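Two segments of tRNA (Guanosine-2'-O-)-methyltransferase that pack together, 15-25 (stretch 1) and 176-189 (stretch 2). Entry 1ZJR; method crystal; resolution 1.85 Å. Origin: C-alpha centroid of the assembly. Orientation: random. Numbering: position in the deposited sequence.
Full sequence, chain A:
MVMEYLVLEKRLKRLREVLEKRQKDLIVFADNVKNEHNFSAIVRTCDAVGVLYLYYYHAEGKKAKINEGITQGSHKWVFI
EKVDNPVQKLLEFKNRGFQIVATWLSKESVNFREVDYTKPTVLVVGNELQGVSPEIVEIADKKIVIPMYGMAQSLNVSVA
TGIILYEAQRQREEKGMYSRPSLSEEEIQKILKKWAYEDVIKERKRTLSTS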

ATOM      1  N   LEU A  15       7.025 -14.284  11.133  1.00 39.82           N
ATOM      2  CA  LEU A  15       5.781 -13.810  10.541  1.00 38.45           C
ATOM      3  C   LEU A  15       4.940 -13.171  11.644  1.00 36.65           C
ATOM      4  O   LEU A  15       4.310 -12.137  11.446  1.00 34.69           O
ATOM      5  CB  LEU A  15       5.011 -14.983   9.920  1.00 39.99           C
ATOM      6  CG  LEU A  15       4.028 -14.721   8.771  1.00 43.80           C
ATOM      7  CD1 LEU A  15       3.078 -15.907   8.659  1.00 42.36           C
ATOM      8  CD2 LEU A  15       3.240 -13.442   8.998  1.00 44.35           C
ATOM      9  N   ARG A  16       4.940 -13.800  12.813  1.00 36.09           N
ATOM     10  CA  ARG A  16       4.179 -13.294  13.943  1.00 35.76           C
ATOM     11  C   ARG A  16       4.670 -11.905  14.353  1.00 33.97           C
ATOM     12  O   ARG A  16       3.874 -10.997  14.578  1.00 31.20           O
ATOM     13  CB  ARG A  16       4.291 -14.260  15.123  1.00 37.34           C
ATOM     14  CG  ARG A  16       3.342 -13.926  16.243  1.00 42.68           C
ATOM     15  CD  ARG A  16       3.385 -14.954  17.357  1.00 46.07           C
ATOM     16  NE  ARG A  16       2.373 -14.639  18.354  1.00 51.48           N
ATOM     17  CZ  ARG A  16       1.083 -14.930  18.235  1.00 51.47           C
ATOM     18  NH1 ARG A  16       0.633 -15.560  17.162  1.00 53.26           N
ATOM     19  NH2 ARG A  16       0.238 -14.566  19.186  1.00 56.20           N
ATOM     20  N   GLU A  17       5.985 -11.748  14.451  1.00 34.34           N
ATOM     21  CA  GLU A  17       6.572 -10.461  14.817  1.00 34.73           C
ATOM     22  C   GLU A  17       6.171  -9.408  13.787  1.00 32.98           C
ATOM     23  O   GLU A  17       5.861  -8.266  14.129  1.00 32.36           O
ATOM     24  CB  GLU A  17       8.095 -10.583  14.866  1.00 38.67           C
ATOM     25  CG  GLU A  17       8.590 -11.556  15.922  1.00 45.93           C
ATOM     26  CD  GLU A  17      10.060 -11.888  15.763  1.00 50.17           C
ATOM     27  OE1 GLU A  17      10.623 -12.529  16.675  1.00 52.35           O
ATOM     28  OE2 GLU A  17      10.649 -11.517  14.722  1.00 52.36           O
ATOM     29  N   VAL A  18       6.178  -9.802  12.521  1.00 31.43           N
ATOM     30  CA  VAL A  18       5.801  -8.896  11.448  1.00 30.32           C
ATOM     31  C   VAL A  18       4.327  -8.528  11.578  1.00 28.27           C
ATOM     32  O   VAL A  18       3.964  -7.359  11.471  1.00 26.30           O
ATOM     33  CB  VAL A  18       6.068  -9.539  10.061  1.00 31.66           C
ATOM     34  CG1 VAL A  18       5.432  -8.705   8.959  1.00 31.95           C
ATOM     35  CG2 VAL A  18       7.574  -9.654   9.830  1.00 30.37           C
ATOM     36  N   LEU A  19       3.474  -9.521  11.812  1.00 26.87           N
ATOM     37  CA  LEU A  19       2.049  -9.247  11.947  1.00 27.03           C
ATOM     38  C   LEU A  19       1.757  -8.337  13.142  1.00 27.51           C
ATOM     39  O   LEU A  19       0.811  -7.551  13.115  1.00 28.63           O
ATOM     40  CB  LEU A  19       1.263 -10.562  12.064  1.00 27.45           C
ATOM     41  CG  LEU A  19       1.199 -11.394  10.778  1.00 28.08           C
ATOM     42  CD1 LEU A  19       0.468 -12.711  11.039  1.00 28.46           C
ATOM     43  CD2 LEU A  19       0.486 -10.594   9.696  1.00 27.39           C
ATOM     44  N   GLU A  20       2.580  -8.423  14.183  1.00 29.43           N
ATOM     45  CA  GLU A  20       2.375  -7.586  15.360  1.00 30.94           C
ATOM     46  C   GLU A  20       2.693  -6.111  15.111  1.00 30.37           C
ATOM     47  O   GLU A  20       2.351  -5.251  15.921  1.00 30.54           O
ATOM     48  CB  GLU A  20       3.196  -8.128  16.535  1.00 34.22           C
ATOM     49  CG  GLU A  20       2.600  -9.407  17.111  1.00 36.47           C
ATOM     50  CD  GLU A  20       3.478 -10.073  18.149  1.00 42.11           C
ATOM     51  OE1 GLU A  20       3.028 -11.081  18.738  1.00 43.22           O
ATOM     52  OE2 GLU A  20       4.613  -9.598  18.372  1.00 44.11           O
ATOM     53  N   LYS A  21       3.326  -5.817  13.981  1.00 29.63           N
ATOM     54  CA  LYS A  21       3.664  -4.437  13.636  1.00 30.17           C
ATOM     55  C   LYS A  21       2.851  -3.942  12.439  1.00 30.38           C
ATOM     56  O   LYS A  21       2.905  -2.767  12.090  1.00 27.84           O
ATOM     57  CB  LYS A  21       5.154  -4.320  13.315  1.00 31.81           C
ATOM     58  CG  LYS A  21       6.080  -4.646  14.484  1.00 37.60           C
ATOM     59  CD  LYS A  21       7.526  -4.714  14.020  1.00 40.42           C
ATOM     60  CE  LYS A  21       8.471  -5.107  15.150  1.00 45.08           C
ATOM     61  NZ  LYS A  21       9.860  -5.329  14.644  1.00 46.26           N
ATOM     62  N   ARG A  22       2.103  -4.842  11.806  1.00 28.40           N
ATOM     63  CA  ARG A  22       1.293  -4.469  10.653  1.00 29.20           C
ATOM     64  C   ARG A  22       0.259  -3.389  10.982  1.00 30.72           C
ATOM     65  O   ARG A  22      -0.373  -3.410  12.038  1.00 30.46           O
ATOM     66  CB  ARG A  22       0.588  -5.707  10.079  1.00 28.59           C
ATOM     67  CG  ARG A  22       1.477  -6.607   9.211  1.00 26.68           C
ATOM     68  CD  ARG A  22       1.827  -5.909   7.898  1.00 28.12           C
ATOM     69  NE  ARG A  22       2.454  -6.792   6.915  1.00 28.80           N
ATOM     70  CZ  ARG A  22       3.719  -6.695   6.513  1.00 28.89           C
ATOM     71  NH1 ARG A  22       4.514  -5.756   7.019  1.00 27.89           N
ATOM     72  NH2 ARG A  22       4.180  -7.502   5.564  1.00 26.66           N
ATOM     73  N   GLN A  23       0.100  -2.443  10.061  1.00 29.19           N
ATOM     74  CA  GLN A  23      -0.856  -1.349  10.197  1.00 30.60           C
ATOM     75  C   GLN A  23      -2.090  -1.734   9.381  1.00 32.26           C
ATOM     76  O   GLN A  23      -2.182  -1.414   8.196  1.00 31.24           O
ATOM     77  CB  GLN A  23      -0.253  -0.057   9.639  1.00 28.15           C
ATOM     78  CG  GLN A  23       1.072   0.331  10.267  1.00 29.69           C
ATOM     79  CD  GLN A  23       0.943   0.600  11.751  1.00 28.56           C
ATOM     80  OE1 GLN A  23       1.479  -0.138  12.585  1.00 32.27           O
ATOM     81  NE2 GLN A  23       0.218   1.653  12.090  1.00 27.12           N
ATOM     82  N   LYS A  24      -3.042  -2.410  10.015  1.00 32.89           N
ATOM     83  CA  LYS A  24      -4.238  -2.869   9.313  1.00 34.72           C
ATOM     84  C   LYS A  24      -5.030  -1.704   8.751  1.00 34.72           C
ATOM     85  O   LYS A  24      -5.890  -1.874   7.889  1.00 35.70           O
ATOM     86  CB  LYS A  24      -5.136  -3.667  10.263  1.00 38.03           C
ATOM     87  CG  LYS A  24      -5.964  -2.807  11.197  1.00 38.58           C
ATOM     88  CD  LYS A  24      -7.007  -3.647  11.925  1.00 42.66           C
ATOM     89  CE  LYS A  24      -7.989  -2.763  12.678  1.00 45.45           C
ATOM     90  NZ  LYS A  24      -9.027  -3.566  13.389  1.00 49.86           N
ATOM     91  N   ASP A  25      -4.683  -0.525   9.242  1.00 32.71           N
ATOM     92  CA  ASP A  25      -5.317   0.743   8.938  1.00 34.16           C
ATOM     93  C   ASP A  25      -4.733   1.550   7.763  1.00 31.00           C
ATOM     94  O   ASP A  25      -5.373   2.477   7.255  1.00 29.11           O
ATOM     95  CB  ASP A  25      -5.235   1.568  10.222  1.00 41.25           C
ATOM     96  CG  ASP A  25      -6.109   2.758  10.199  1.00 45.26           C
ATOM     97  OD1 ASP A  25      -7.287   2.596   9.818  1.00 52.52           O
ATOM     98  OD2 ASP A  25      -5.623   3.845  10.570  1.00 48.54           O
ATOM     99  N   GLY A 176       3.726   5.949  18.320  1.00 36.54           N
ATOM    100  CA  GLY A 176       3.890   4.610  18.860  1.00 36.60           C
ATOM    101  C   GLY A 176       2.965   3.574  18.241  1.00 35.99           C
ATOM    102  O   GLY A 176       2.674   2.552  18.855  1.00 35.01           O
ATOM    103  N   MET A 177       2.511   3.820  17.019  1.00 35.42           N
ATOM    104  CA  MET A 177       1.608   2.882  16.364  1.00 34.46           C
ATOM    105  C   MET A 177       2.250   1.584  15.888  1.00 33.20           C
ATOM    106  O   MET A 177       1.561   0.675  15.428  1.00 34.07           O
ATOM    107  CB  MET A 177       0.874   3.589  15.228  1.00 35.09           C
ATOM    108  CG  MET A 177      -0.172   4.550  15.762  1.00 36.93           C
ATOM    109  SD  MET A 177      -0.941   5.578  14.525  1.00 39.19           S
ATOM    110  CE  MET A 177      -2.101   4.429  13.811  1.00 38.93           C
ATOM    111  N   TYR A 178       3.570   1.494  15.997  1.00 32.35           N
ATOM    112  CA  TYR A 178       4.277   0.273  15.632  1.00 33.75           C
ATOM    113  C   TYR A 178       4.672  -0.456  16.910  1.00 35.46           C
ATOM    114  O   TYR A 178       5.216  -1.558  16.856  1.00 37.38           O
ATOM    115  CB  TYR A 178       5.550   0.572  14.837  1.00 31.40           C
ATOM    116  CG  TYR A 178       5.309   1.025  13.420  1.00 31.23           C
ATOM    117  CD1 TYR A 178       5.374   2.374  13.078  1.00 29.55           C
ATOM    118  CD2 TYR A 178       5.032   0.100  12.413  1.00 29.55           C
ATOM    119  CE1 TYR A 178       5.176   2.792  11.767  1.00 29.79           C
ATOM    120  CE2 TYR A 178       4.831   0.508  11.095  1.00 27.53           C
ATOM    121  CZ  TYR A 178       4.906   1.853  10.780  1.00 29.86           C
ATOM    122  OH  TYR A 178       4.711   2.260   9.479  1.00 28.72           O
ATOM    123  N   SER A 179       4.400   0.161  18.058  1.00 36.88           N
ATOM    124  CA  SER A 179       4.765  -0.443  19.338  1.00 39.65           C
ATOM    125  C   SER A 179       3.691  -1.368  19.903  1.00 39.43           C
ATOM    126  O   SER A 179       3.952  -2.125  20.839  1.00 41.29           O
ATOM    127  CB  SER A 179       5.108   0.644  20.365  1.00 39.74           C
ATOM    128  OG  SER A 179       3.959   1.381  20.745  1.00 44.25           O
ATOM    129  N   ARG A 180       2.485  -1.301  19.348  1.00 38.33           N
ATOM    130  CA  ARG A 180       1.399  -2.172  19.792  1.00 39.92           C
ATOM    131  C   ARG A 180       0.684  -2.697  18.547  1.00 38.10           C
ATOM    132  O   ARG A 180       0.503  -1.970  17.575  1.00 38.94           O
ATOM    133  CB  ARG A 180       0.412  -1.418  20.700  1.00 39.81           C
ATOM    134  CG  ARG A 180      -0.578  -0.505  19.994  1.00 42.58           C
ATOM    135  CD  ARG A 180       0.056   0.773  19.477  1.00 46.88           C
ATOM    136  NE  ARG A 180      -0.913   1.601  18.756  1.00 47.95           N
ATOM    137  CZ  ARG A 180      -1.438   1.281  17.576  1.00 49.21           C
ATOM    138  NH1 ARG A 180      -1.086   0.150  16.972  1.00 47.30           N
ATOM    139  NH2 ARG A 180      -2.327   2.086  17.004  1.00 48.84           N
ATOM    140  N   PRO A 181       0.280  -3.976  18.559  1.00 37.40           N
ATOM    141  CA  PRO A 181      -0.413  -4.588  17.416  1.00 35.73           C
ATOM    142  C   PRO A 181      -1.780  -3.981  17.120  1.00 33.69           C
ATOM    143  O   PRO A 181      -2.597  -3.826  18.026  1.00 33.68           O
ATOM    144  CB  PRO A 181      -0.537  -6.056  17.830  1.00 37.14           C
ATOM    145  CG  PRO A 181       0.612  -6.252  18.778  1.00 39.48           C
ATOM    146  CD  PRO A 181       0.580  -4.985  19.587  1.00 36.62           C
ATOM    147  N   SER A 182      -2.031  -3.634  15.859  1.00 30.76           N
ATOM    148  CA  SER A 182      -3.332  -3.090  15.479  1.00 29.24           C
ATOM    149  C   SER A 182      -4.249  -4.278  15.171  1.00 27.56           C
ATOM    150  O   SER A 182      -5.472  -4.156  15.179  1.00 28.41           O
ATOM    151  CB  SER A 182      -3.219  -2.177  14.250  1.00 31.36           C
ATOM    152  OG  SER A 182      -2.795  -2.888  13.100  1.00 29.05           O
ATOM    153  N   LEU A 183      -3.643  -5.424  14.884  1.00 27.68           N
ATOM    154  CA  LEU A 183      -4.394  -6.650  14.620  1.00 28.99           C
ATOM    155  C   LEU A 183      -4.609  -7.347  15.960  1.00 28.42           C
ATOM    156  O   LEU A 183      -3.723  -7.337  16.807  1.00 29.62           O
ATOM    157  CB  LEU A 183      -3.597  -7.592  13.717  1.00 25.82           C
ATOM    158  CG  LEU A 183      -3.377  -7.204  12.253  1.00 28.19           C
ATOM    159  CD1 LEU A 183      -2.382  -8.178  11.627  1.00 28.06           C
ATOM    160  CD2 LEU A 183      -4.706  -7.215  11.504  1.00 29.67           C
ATOM    161  N   SER A 184      -5.772  -7.964  16.142  1.00 29.78           N
ATOM    162  CA  SER A 184      -6.062  -8.683  17.378  1.00 29.61           C
ATOM    163  C   SER A 184      -5.414 -10.058  17.287  1.00 30.68           C
ATOM    164  O   SER A 184      -5.035 -10.496  16.200  1.00 28.47           O
ATOM    165  CB  SER A 184      -7.572  -8.842  17.559  1.00 31.16           C
ATOM    166  OG  SER A 184      -8.124  -9.617  16.506  1.00 34.54           O
ATOM    167  N   GLU A 185      -5.277 -10.736  18.423  1.00 28.70           N
ATOM    168  CA  GLU A 185      -4.681 -12.066  18.432  1.00 29.74           C
ATOM    169  C   GLU A 185      -5.481 -13.031  17.549  1.00 29.96           C
ATOM    170  O   GLU A 185      -4.901 -13.921  16.923  1.00 29.47           O
ATOM    171  CB  GLU A 185      -4.621 -12.613  19.862  1.00 29.69           C
ATOM    172  CG  GLU A 185      -4.077 -14.033  19.983  1.00 31.14           C
ATOM    173  CD  GLU A 185      -2.646 -14.174  19.494  1.00 34.44           C
ATOM    174  OE1 GLU A 185      -1.924 -13.156  19.432  1.00 35.34           O
ATOM    175  OE2 GLU A 185      -2.237 -15.309  19.184  1.00 36.54           O
ATOM    176  N   GLU A 186      -6.804 -12.868  17.509  1.00 28.85           N
ATOM    177  CA  GLU A 186      -7.640 -13.747  16.683  1.00 30.44           C
ATOM    178  C   GLU A 186      -7.248 -13.586  15.214  1.00 30.41           C
ATOM    179  O   GLU A 186      -7.093 -14.568  14.479  1.00 29.68           O
ATOM    180  CB  GLU A 186      -9.130 -13.403  16.830  1.00 31.41           C
ATOM    181  CG  GLU A 186      -9.765 -13.710  18.192  1.00 32.69           C
ATOM    182  CD  GLU A 186      -9.754 -12.519  19.132  1.00 33.70           C
ATOM    183  OE1 GLU A 186     -10.749 -12.337  19.865  1.00 33.42           O
ATOM    184  OE2 GLU A 186      -8.753 -11.770  19.145  1.00 33.02           O
ATOM    185  N   GLU A 187      -7.100 -12.334  14.801  1.00 28.96           N
ATOM    186  CA  GLU A 187      -6.739 -12.000  13.429  1.00 30.71           C
ATOM    187  C   GLU A 187      -5.322 -12.463  13.090  1.00 31.32           C
ATOM    188  O   GLU A 187      -5.058 -12.954  11.986  1.00 32.21           O
ATOM    189  CB  GLU A 187      -6.899 -10.491  13.230  1.00 30.26           C
ATOM    190  CG  GLU A 187      -8.368 -10.060  13.252  1.00 30.75           C
ATOM    191  CD  GLU A 187      -8.577  -8.609  13.654  1.00 31.87           C
ATOM    192  OE1 GLU A 187      -7.600  -7.835  13.663  1.00 33.19           O
ATOM    193  OE2 GLU A 187      -9.733  -8.237  13.953  1.00 31.83           O
ATOM    194  N   ILE A 188      -4.411 -12.312  14.045  1.00 30.10           N
ATOM    195  CA  ILE A 188      -3.035 -12.740  13.852  1.00 29.98           C
ATOM    196  C   ILE A 188      -2.996 -14.258  13.683  1.00 30.89           C
ATOM    197  O   ILE A 188      -2.355 -14.775  12.769  1.00 29.30           O
ATOM    198  CB  ILE A 188      -2.153 -12.333  15.056  1.00 30.16           C
ATOM    199  CG1 ILE A 188      -1.982 -10.810  15.078  1.00 31.34           C
ATOM    200  CG2 ILE A 188      -0.804 -13.035  14.985  1.00 30.79           C
ATOM    201  CD1 ILE A 188      -1.149 -10.296  16.257  1.00 31.01           C
ATOM    202  N   GLN A 189      -3.680 -14.981  14.561  1.00 31.50           N
ATOM    203  CA  GLN A 189      -3.684 -16.433  14.447  1.00 33.04           C
ATOM    204  C   GLN A 189      -4.329 -16.892  13.149  1.00 31.43           C
ATOM    205  O   GLN A 189      -3.876 -17.859  12.542  1.00 32.73           O
ATOM    206  CB  GLN A 189      -4.400 -17.076  15.640  1.00 35.73           C
ATOM    207  CG  GLN A 189      -3.498 -17.259  16.846  1.00 40.06           C
ATOM    208  CD  GLN A 189      -4.163 -18.043  17.958  1.00 44.65           C
ATOM    209  OE1 GLN A 189      -4.652 -19.152  17.741  1.00 47.99           O
ATOM    210  NE2 GLN A 189      -4.177 -17.475  19.160  1.00 45.41           N
TER
HETATM  211  O   HOH W   1      -0.631  -5.324  14.010  1.00 27.66           O
HETATM  212  O   HOH W   2       3.822  -4.183  17.930  1.00 38.96           O
HETATM  213  O   HOH W   3       0.235  -2.135  14.653  1.00 36.34           O
HETATM  214  O   HOH W   4      -7.803  -5.453  15.178  1.00 33.66           O
HETATM  215  O   HOH W   5     -10.502  -5.719  12.606  1.00 57.06           O

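How does the helical end of stretch 1 reach its partner? Arg16 points its CA-to-CB bond sideways, but its extended side chain, t at chi1 through chi3, carries the guanidinium across: Arg16 NH2 donates to Glu185 OE2 at 2.6 Å in a nearly straight salt bridge. Glu185 OE2 also accepts from Gln189 NE2 at 2.9 Å, within stretch 2, which helps fix it in place.

What packs next along the helix? Leu19, buried and directed toward stretch 2, places CD1 4.2 Å from Ile188 CG2 and CD2 4.2 Å from Leu183 CD1. Branched apolar side chains suit a site with little solvent.

How do Glu20 and Lys21 stay attached? Glu20 O receives a CA-H...O contact from Pro181 CA at 3.2 Å, and water 2 donates both to this oxygen and to Tyr178 O. The end of the Tyr178 side chain comes nearer to stretch 1 and brings its ring against the backbone, with Tyr178 CD2 3.6 Å from Lys21 O.

Why is a serine well placed opposite residues 22 to 24? Its small hydroxyl serves both ways: Ser182 OG donates to Arg22 O at 2.7 Å and accepts from Lys24 N at 3.1 Å, clasping the backbone around Gln23. Lys24, exposed and with its CA-to-CB bond toward stretch 2, extends until waters 4 and 5 each link its NZ to the Glu187 carboxylate.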